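Local structure of uncharacterized protein (Brachypodium distachyon, 4ME2) at residues A184-W188 with E222-V226. The protein is a pentatricopeptide-repeat (PPR) protein, built from helix-turn-helix repeats, that binds RNA, probably sequence-specifically and in connection with chloroplast group II introns. Coordinates in Å, arbitrary orientation, origin at the centre of the assembly. Numbering follows the deposited sequence.
Sequences ARAAW and EAAEV
Both segments are alpha-helical: 184-188 is the first turn of helix 184-197, and 222-226 lies near the start of helix 220-236. Trp188 N hydrogen-bonds to Ala184 O at 2.9 Å and Val226 N to Glu222 O at 3.0 Å. The segment axes run in roughly the same direction, 33° apart, and approach no closer than 12.0 Å. In register, Trp188 faces Glu222, with their CA atoms 7.2 Å apart. The CA-to-CB bond of Trp188 points toward 222-226, and the t chi1 with chi2 near -104° brings the indole against Glu222, Glu225 and Val226. The m chi1 of Glu222 sets CG over the indole face, 3.6 Å from the centroid of the Trp188 five-membered ring, in a CH-pi contact, and the p chi2 then turns its carboxylate to Arg185. Trp188 CH2 reaches Glu225 CB at 3.6 Å, and the ring edge meets Val226 at 3.9 Å between Trp188 CZ3 and Val226 CG2. The CA-to-CB bond of Arg185 points away, but the t, p, p side chain folds back. Arg185 NH1 and NH2 both donate to Glu222 OE2, at 2.8 and 2.9 Å, within a salt bridge. The carboxylate of Glu225 instead pairs with Arg196, further along helix 184-197. Helix 204-216 packs on Val226 through Met210 and Ala211. Helices 184-197 and 220-236 are the second helices of successive helix-turn-helix units, after 168-180 and 204-216; such near-parallel stacking of like helices is characteristic of the PPR solenoid. The aliphatic part of Glu222 thus packs on buried Trp188 while its carboxylate binds exposed Arg185, joining the apolar and ionic parts of the contact.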
loop_
_atom_site.group_PDB
_atom_site.type_symbol
_atom_site.label_atom_id
_atom_site.label_comp_id
_atom_site.label_asym_id
_atom_site.label_seq_id
_atom_site.Cartn_x
_atom_site.Cartn_y
_atom_site.Cartn_z
ATOM N N ALA A 184 5.939 11.361 0.330
ATOM C CA ALA A 184 5.165 12.387 1.019
ATOM C C ALA A 184 3.771 12.579 0.449
ATOM O O ALA A 184 2.792 12.625 1.196
ATOM C CB ALA A 184 5.923 13.702 1.010
ATOM N N ARG A 185 3.684 12.704 -0.870
ATOM C CA ARG A 185 2.394 12.884 -1.521
ATOM C C ARG A 185 1.468 11.694 -1.255
ATOM O O ARG A 185 0.282 11.881 -0.964
ATOM C CB ARG A 185 2.585 13.106 -3.029
ATOM C CG ARG A 185 1.295 13.305 -3.812
ATOM C CD ARG A 185 0.470 14.469 -3.283
ATOM N NE ARG A 185 1.197 15.738 -3.330
ATOM C CZ ARG A 185 0.820 16.846 -2.704
ATOM N NH1 ARG A 185 -0.287 16.862 -1.973
ATOM N NH2 ARG A 185 1.559 17.946 -2.808
ATOM N N ALA A 186 2.016 10.484 -1.364
ATOM C CA ALA A 186 1.270 9.258 -1.065
ATOM C C ALA A 186 0.737 9.263 0.372
ATOM O O ALA A 186 -0.434 8.948 0.604
ATOM C CB ALA A 186 2.121 8.019 -1.328
ATOM N N ALA A 187 1.587 9.635 1.329
ATOM C CA ALA A 187 1.159 9.714 2.729
ATOM C C ALA A 187 0.026 10.739 2.888
ATOM O O ALA A 187 -1.006 10.468 3.523
ATOM C CB ALA A 187 2.341 10.054 3.635
ATOM N N TRP A 188 0.211 11.912 2.295
ATOM C CA TRP A 188 -0.834 12.920 2.315
ATOM C C TRP A 188 -2.126 12.392 1.727
ATOM O O TRP A 188 -3.203 12.605 2.295
ATOM C CB TRP A 188 -0.384 14.180 1.598
ATOM C CG TRP A 188 -1.510 15.146 1.480
ATOM C CD1 TRP A 188 -2.262 15.440 0.353
ATOM C CD2 TRP A 188 -2.109 15.919 2.560
ATOM N NE1 TRP A 188 -3.236 16.352 0.650
ATOM C CE2 TRP A 188 -3.195 16.685 1.956
ATOM C CE3 TRP A 188 -1.840 16.074 3.911
ATOM C CZ2 TRP A 188 -3.979 17.551 2.697
ATOM C CZ3 TRP A 188 -2.634 16.953 4.650
ATOM C CH2 TRP A 188 -3.678 17.672 4.057
ATOM N N GLU A 222 0.891 21.021 3.139
ATOM C CA GLU A 222 0.309 19.835 3.761
ATOM C C GLU A 222 0.678 19.802 5.238
ATOM O O GLU A 222 -0.158 19.494 6.082
ATOM C CB GLU A 222 0.777 18.560 3.051
ATOM C CG GLU A 222 0.166 18.337 1.670
ATOM C CD GLU A 222 0.797 19.177 0.567
ATOM O OE1 GLU A 222 1.868 19.783 0.785
ATOM O OE2 GLU A 222 0.211 19.226 -0.535
ATOM N N ALA A 223 1.925 20.142 5.551
ATOM C CA ALA A 223 2.352 20.239 6.945
ATOM C C ALA A 223 1.473 21.213 7.717
ATOM O O ALA A 223 1.055 20.939 8.843
ATOM C CB ALA A 223 3.811 20.661 7.026
ATOM N N ALA A 224 1.181 22.353 7.098
ATOM C CA ALA A 224 0.365 23.371 7.743
ATOM C C ALA A 224 -1.063 22.879 8.001
ATOM O O ALA A 224 -1.652 23.205 9.028
ATOM C CB ALA A 224 0.361 24.647 6.915
ATOM N N GLU A 225 -1.606 22.090 7.071
ATOM C CA GLU A 225 -2.929 21.486 7.245
ATOM C C GLU A 225 -2.930 20.555 8.456
ATOM O O GLU A 225 -3.819 20.629 9.306
ATOM C CB GLU A 225 -3.353 20.701 6.000
ATOM C CG GLU A 225 -3.476 21.515 4.721
ATOM C CD GLU A 225 -4.838 22.156 4.545
ATOM O OE1 GLU A 225 -5.159 22.521 3.403
ATOM O OE2 GLU A 225 -5.592 22.290 5.527
ATOM N N VAL A 226 -1.925 19.688 8.533
ATOM C CA VAL A 226 -1.835 18.741 9.642
ATOM C C VAL A 226 -1.671 19.477 10.969
ATOM O O VAL A 226 -2.308 19.124 11.962
ATOM C CB VAL A 226 -0.692 17.724 9.466
ATOM C CG1 VAL A 226 -0.703 16.734 10.624
ATOM C CG2 VAL A 226 -0.810 16.985 8.141
#